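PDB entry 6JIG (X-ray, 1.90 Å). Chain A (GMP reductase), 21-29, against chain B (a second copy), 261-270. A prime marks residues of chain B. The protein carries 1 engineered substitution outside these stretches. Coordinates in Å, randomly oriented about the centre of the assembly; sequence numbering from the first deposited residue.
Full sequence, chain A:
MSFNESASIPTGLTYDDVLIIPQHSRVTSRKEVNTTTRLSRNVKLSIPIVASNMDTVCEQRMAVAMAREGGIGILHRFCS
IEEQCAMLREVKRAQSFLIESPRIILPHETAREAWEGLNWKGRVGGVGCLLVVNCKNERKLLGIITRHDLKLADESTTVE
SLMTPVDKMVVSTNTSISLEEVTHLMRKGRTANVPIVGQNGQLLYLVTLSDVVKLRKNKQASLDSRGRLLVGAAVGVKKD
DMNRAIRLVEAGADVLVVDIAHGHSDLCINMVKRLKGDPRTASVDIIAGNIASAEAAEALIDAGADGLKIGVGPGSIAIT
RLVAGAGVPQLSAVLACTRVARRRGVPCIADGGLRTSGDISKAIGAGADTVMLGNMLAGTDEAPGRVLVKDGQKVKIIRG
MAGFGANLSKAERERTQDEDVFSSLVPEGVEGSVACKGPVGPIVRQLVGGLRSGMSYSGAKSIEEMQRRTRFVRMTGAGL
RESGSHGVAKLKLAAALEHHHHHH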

ATOM      1  N   ILE A  21      -0.157  -3.492  38.375  1.00 31.46           N
ATOM      2  CA  ILE A  21      -1.485  -3.425  38.991  1.00 29.64           C
ATOM      3  C   ILE A  21      -1.546  -2.178  39.862  1.00 33.42           C
ATOM      4  O   ILE A  21      -0.666  -1.995  40.723  1.00 34.18           O
ATOM      5  CB  ILE A  21      -1.753  -4.673  39.835  1.00 31.39           C
ATOM      6  CG1 ILE A  21      -1.767  -5.944  38.981  1.00 30.81           C
ATOM      7  CG2 ILE A  21      -3.100  -4.537  40.556  1.00 32.95           C
ATOM      8  CD1 ILE A  21      -1.690  -7.213  39.829  1.00 32.14           C
ATOM      9  N   PRO A  22      -2.542  -1.310  39.695  1.00 31.98           N
ATOM     10  CA  PRO A  22      -2.629  -0.129  40.563  1.00 33.78           C
ATOM     11  C   PRO A  22      -2.781  -0.539  42.022  1.00 34.48           C
ATOM     12  O   PRO A  22      -3.473  -1.503  42.345  1.00 31.68           O
ATOM     13  CB  PRO A  22      -3.870   0.607  40.041  1.00 36.43           C
ATOM     14  CG  PRO A  22      -4.032   0.119  38.616  1.00 36.85           C
ATOM     15  CD  PRO A  22      -3.593  -1.323  38.660  1.00 32.51           C
ATOM     16  N   GLN A  23      -2.108   0.204  42.901  1.00 35.09           N
ATOM     17  CA  GLN A  23      -2.087  -0.033  44.336  1.00 36.58           C
ATOM     18  C   GLN A  23      -2.567   1.224  45.045  1.00 37.12           C
ATOM     19  O   GLN A  23      -2.711   2.289  44.441  1.00 39.18           O
ATOM     20  CB  GLN A  23      -0.676  -0.382  44.843  1.00 36.93           C
ATOM     21  CG  GLN A  23       0.015  -1.515  44.108  1.00 38.59           C
ATOM     22  CD  GLN A  23      -0.673  -2.849  44.347  1.00 44.70           C
ATOM     23  OE1 GLN A  23      -0.923  -3.236  45.491  1.00 49.21           O
ATOM     24  NE2 GLN A  23      -0.974  -3.566  43.263  1.00 44.01           N
ATOM     25  N   HIS A  24      -2.830   1.085  46.336  1.00 36.51           N
ATOM     26  CA  HIS A  24      -3.172   2.248  47.142  1.00 39.23           C
ATOM     27  C   HIS A  24      -2.025   3.251  47.145  1.00 43.48           C
ATOM     28  O   HIS A  24      -0.892   2.915  47.499  1.00 43.79           O
ATOM     29  CB  HIS A  24      -3.492   1.813  48.567  1.00 41.49           C
ATOM     30  CG  HIS A  24      -3.754   2.955  49.495  1.00 48.23           C
ATOM     31  ND1 HIS A  24      -4.625   3.978  49.187  1.00 47.30           N
ATOM     32  CD2 HIS A  24      -3.247   3.245  50.715  1.00 51.96           C
ATOM     33  CE1 HIS A  24      -4.650   4.847  50.181  1.00 46.98           C
ATOM     34  NE2 HIS A  24      -3.825   4.425  51.122  1.00 53.93           N
ATOM     35  N   SER A  25      -2.317   4.491  46.761  1.00 38.15           N
ATOM     36  CA  SER A  25      -1.297   5.524  46.660  1.00 41.73           C
ATOM     37  C   SER A  25      -1.582   6.609  47.692  1.00 46.91           C
ATOM     38  O   SER A  25      -2.650   7.230  47.672  1.00 40.01           O
ATOM     39  CB  SER A  25      -1.262   6.114  45.248  1.00 45.13           C
ATOM     40  OG  SER A  25      -0.480   7.290  45.189  1.00 51.67           O
ATOM     41  N   ARG A  26      -0.631   6.825  48.595  1.00 47.12           N
ATOM     42  CA  ARG A  26      -0.671   7.986  49.470  1.00 49.77           C
ATOM     43  C   ARG A  26       0.002   9.191  48.833  1.00 55.86           C
ATOM     44  O   ARG A  26       0.068  10.257  49.455  1.00 56.24           O
ATOM     45  CB  ARG A  26      -0.014   7.652  50.812  1.00 50.10           C
ATOM     46  CG  ARG A  26       1.508   7.587  50.742  1.00 54.39           C
ATOM     47  CD  ARG A  26       2.095   6.660  51.804  1.00 58.81           C
ATOM     48  NE  ARG A  26       3.555   6.745  51.863  1.00 58.41           N
ATOM     49  CZ  ARG A  26       4.379   6.123  51.023  1.00 56.81           C
ATOM     50  NH1 ARG A  26       3.885   5.365  50.053  1.00 54.56           N
ATOM     51  NH2 ARG A  26       5.696   6.252  51.150  1.00 53.14           N
ATOM     52  N   VAL A  27       0.501   9.034  47.606  1.00 55.75           N
ATOM     53  CA  VAL A  27       1.215  10.108  46.924  1.00 58.09           C
ATOM     54  C   VAL A  27       0.249  11.246  46.652  1.00 61.92           C
ATOM     55  O   VAL A  27      -0.742  11.080  45.932  1.00 60.05           O
ATOM     56  CB  VAL A  27       1.842   9.599  45.620  1.00 56.62           C
ATOM     57  CG1 VAL A  27       2.591  10.729  44.924  1.00 60.28           C
ATOM     58  CG2 VAL A  27       2.751   8.373  45.867  1.00 51.34           C
ATOM     59  N   THR A  28       0.530  12.415  47.221  1.00 63.81           N
ATOM     60  CA  THR A  28      -0.295  13.582  46.943  1.00 65.19           C
ATOM     61  C   THR A  28       0.319  14.496  45.894  1.00 67.71           C
ATOM     62  O   THR A  28      -0.401  15.000  45.027  1.00 68.26           O
ATOM     63  CB  THR A  28      -0.568  14.364  48.231  1.00 63.13           C
ATOM     64  OG1 THR A  28       0.670  14.772  48.826  1.00 69.79           O
ATOM     65  CG2 THR A  28      -1.330  13.488  49.215  1.00 66.33           C
ATOM     66  N   SER A  29       1.633  14.701  45.925  1.00 69.94           N
ATOM     67  CA  SER A  29       2.311  15.553  44.958  1.00 70.13           C
ATOM     68  C   SER A  29       3.242  14.725  44.080  1.00 71.32           C
ATOM     69  O   SER A  29       3.936  13.821  44.564  1.00 65.48           O
ATOM     70  CB  SER A  29       3.103  16.662  45.661  1.00 66.68           C
TER
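Chain B, residues 261-270: AHGHSDLCIN

The two copies meet through a short backbone-to-backbone contact, a single beta bridge between Ser25 and Ser265′, with histidine side chains packed beside it and the first turn of a chain B helix set against the end of the chain A segment. The chain A stretch is extended through Pro22, Gln23, His24 and Ser25, turns at Arg26 (phi/psi -88/1°), and forms no regular helix or strand. Chain B approaches as a loop and enters a helix at Asp266′ that continues beyond Asn270′. The two segments run in the same direction: CA of His24 lies 5.2 Å from CA of His264′, CA of Ser25 4.6 Å from CA of Ser265′, and CA of Arg26 5.5 Å from CA of Asp266′.

Ser25 supplies both backbone bonds of the bridge. Its N donates to O of His264′ at 3.0 Å, and its O accepts from N of Asp266′ at 3.1 Å, so the two bonds reach the residues before and after Ser265′. Between them, CA of Ser265′ comes within 3.2 Å of O of Ser25 in a CA-H...O contact, and the CB atoms of Ser25 and Ser265′ are 4.2 Å apart. Ser265′ is also the N-cap of the helix: its OG, with chi1 in the p rotamer, accepts a weak bond from N of Cys268′ at 3.4 Å and donates to O of His262′ at 2.9 Å. The same residue thus lies at the bridge and caps the start of the helix.

Upstream, His262′ points toward chain A. Its NE2 donates a weak hydrogen bond to O of Gln23 at 2.8 Å, with that oxygen near the plane of the ring, while its CE1 packs against CB of Pro22 at 3.7 Å. The CA-to-CB bond of Gln23 points away from chain B, and its NE2 donates to O of Ile21 at 3.0 Å. The His264′ ring presents one face to His24, whose CB sits over it, 3.8 Å from the centroid; the two rings themselves are oblique, with planes at 37°.

On the helical side, Asp266′ and Leu267′ point toward chain A. OD2 of Asp266′ approaches CB of Arg26 at 3.6 Å, although the Arg26 side chain is directed away overall. Leu267′ closes the contact at its downstream end, its CD1 3.9 Å from O of Thr28 and its CD2 4.1 Å from CG2 of Thr28. Together the two stretches bury 515 Å², counting both sides.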

ATOM      1  N   ALA B 261      -7.390   9.719  37.272  1.00 41.29           N
ATOM      2  CA  ALA B 261      -6.842   8.511  36.653  1.00 41.51           C
ATOM      3  C   ALA B 261      -6.628   7.400  37.677  1.00 37.57           C
ATOM      4  O   ALA B 261      -6.954   6.235  37.420  1.00 43.87           O
ATOM      5  CB  ALA B 261      -5.528   8.841  35.941  1.00 43.99           C
ATOM      6  N   HIS B 262      -6.086   7.730  38.842  1.00 37.36           N
ATOM      7  CA  HIS B 262      -5.784   6.729  39.865  1.00 39.30           C
ATOM      8  C   HIS B 262      -6.722   6.954  41.056  1.00 39.67           C
ATOM      9  O   HIS B 262      -6.380   7.637  42.020  1.00 38.17           O
ATOM     10  CB  HIS B 262      -4.299   6.794  40.265  1.00 41.19           C
ATOM     11  CG  HIS B 262      -3.857   5.654  41.131  1.00 39.57           C
ATOM     12  ND1 HIS B 262      -4.597   4.501  41.273  1.00 40.33           N
ATOM     13  CD2 HIS B 262      -2.773   5.506  41.932  1.00 39.85           C
ATOM     14  CE1 HIS B 262      -3.974   3.678  42.101  1.00 38.13           C
ATOM     15  NE2 HIS B 262      -2.870   4.266  42.521  1.00 40.99           N
ATOM     16  N   GLY B 263      -7.912   6.349  40.984  1.00 33.70           N
ATOM     17  CA  GLY B 263      -8.931   6.514  42.014  1.00 37.26           C
ATOM     18  C   GLY B 263      -8.615   5.830  43.329  1.00 38.44           C
ATOM     19  O   GLY B 263      -9.196   6.188  44.353  1.00 36.63           O
ATOM     20  N   HIS B 264      -7.698   4.864  43.337  1.00 35.96           N
ATOM     21  CA  HIS B 264      -7.278   4.228  44.592  1.00 36.39           C
ATOM     22  C   HIS B 264      -6.171   5.048  45.256  1.00 40.74           C
ATOM     23  O   HIS B 264      -5.027   4.618  45.408  1.00 42.08           O
ATOM     24  CB  HIS B 264      -6.820   2.796  44.346  1.00 39.73           C
ATOM     25  CG  HIS B 264      -6.726   1.969  45.592  1.00 39.07           C
ATOM     26  ND1 HIS B 264      -6.211   0.690  45.600  1.00 37.69           N
ATOM     27  CD2 HIS B 264      -7.090   2.237  46.868  1.00 38.54           C
ATOM     28  CE1 HIS B 264      -6.255   0.207  46.829  1.00 38.78           C
ATOM     29  NE2 HIS B 264      -6.778   1.130  47.619  1.00 40.54           N
ATOM     30  N   SER B 265      -6.527   6.260  45.648  1.00 42.25           N
ATOM     31  CA  SER B 265      -5.554   7.176  46.214  1.00 41.41           C
ATOM     32  C   SER B 265      -6.239   7.969  47.309  1.00 44.54           C
ATOM     33  O   SER B 265      -7.458   8.144  47.298  1.00 40.59           O
ATOM     34  CB  SER B 265      -4.992   8.115  45.149  1.00 40.13           C
ATOM     35  OG  SER B 265      -6.043   8.902  44.610  1.00 45.02           O
ATOM     36  N   ASP B 266      -5.438   8.454  48.258  1.00 42.92           N
ATOM     37  CA  ASP B 266      -6.006   9.266  49.330  1.00 43.69           C
ATOM     38  C   ASP B 266      -6.677  10.518  48.784  1.00 42.10           C
ATOM     39  O   ASP B 266      -7.680  10.974  49.343  1.00 43.88           O
ATOM     40  CB  ASP B 266      -4.919   9.613  50.347  1.00 44.80           C
ATOM     41  CG  ASP B 266      -4.498   8.405  51.161  1.00 47.18           C
ATOM     42  OD1 ASP B 266      -5.286   7.441  51.229  1.00 47.72           O
ATOM     43  OD2 ASP B 266      -3.386   8.404  51.716  1.00 53.60           O
ATOM     44  N   LEU B 267      -6.156  11.070  47.683  1.00 42.33           N
ATOM     45  CA  LEU B 267      -6.754  12.257  47.080  1.00 45.24           C
ATOM     46  C   LEU B 267      -8.206  12.005  46.709  1.00 43.85           C
ATOM     47  O   LEU B 267      -9.088  12.847  46.953  1.00 40.35           O
ATOM     48  CB  LEU B 267      -5.972  12.667  45.832  1.00 46.13           C
ATOM     49  CG  LEU B 267      -4.607  13.340  46.003  1.00 49.48           C
ATOM     50  CD1 LEU B 267      -4.162  13.902  44.671  1.00 52.18           C
ATOM     51  CD2 LEU B 267      -4.676  14.427  47.044  1.00 49.67           C
ATOM     52  N   CYS B 268      -8.468  10.849  46.099  1.00 42.32           N
ATOM     53  CA  CYS B 268      -9.831  10.532  45.694  1.00 40.49           C
ATOM     54  C   CYS B 268     -10.677  10.161  46.897  1.00 39.47           C
ATOM     55  O   CYS B 268     -11.821  10.606  47.021  1.00 40.41           O
ATOM     56  CB  CYS B 268      -9.810   9.377  44.670  1.00 39.59           C
ATOM     57  SG  CYS B 268     -11.445   8.918  44.068  1.00 39.20           S
ATOM     58  N   ILE B 269     -10.131   9.352  47.804  1.00 37.15           N
ATOM     59  CA  ILE B 269     -10.887   8.937  48.982  1.00 40.80           C
ATOM     60  C   ILE B 269     -11.285  10.145  49.825  1.00 41.77           C
ATOM     61  O   ILE B 269     -12.397  10.213  50.370  1.00 41.05           O
ATOM     62  CB  ILE B 269     -10.057   7.932  49.800  1.00 39.50           C
ATOM     63  CG1 ILE B 269     -10.028   6.561  49.108  1.00 39.80           C
ATOM     64  CG2 ILE B 269     -10.567   7.815  51.226  1.00 43.30           C
ATOM     65  CD1 ILE B 269      -8.858   5.688  49.549  1.00 41.52           C
ATOM     66  N   ASN B 270     -10.382  11.116  49.942  1.00 42.32           N
ATOM     67  CA  ASN B 270     -10.656  12.287  50.767  1.00 44.46           C
ATOM     68  C   ASN B 270     -11.633  13.235  50.086  1.00 45.21           C
ATOM     69  O   ASN B 270     -12.414  13.912  50.767  1.00 43.68           O
ATOM     70  CB  ASN B 270      -9.343  12.993  51.106  1.00 42.71           C
ATOM     71  CG  ASN B 270      -8.496  12.188  52.068  1.00 42.90           C
ATOM     72  OD1 ASN B 270      -9.015  11.351  52.809  1.00 47.46           O
ATOM     73  ND2 ASN B 270      -7.193  12.440  52.072  1.00 45.31           N
TER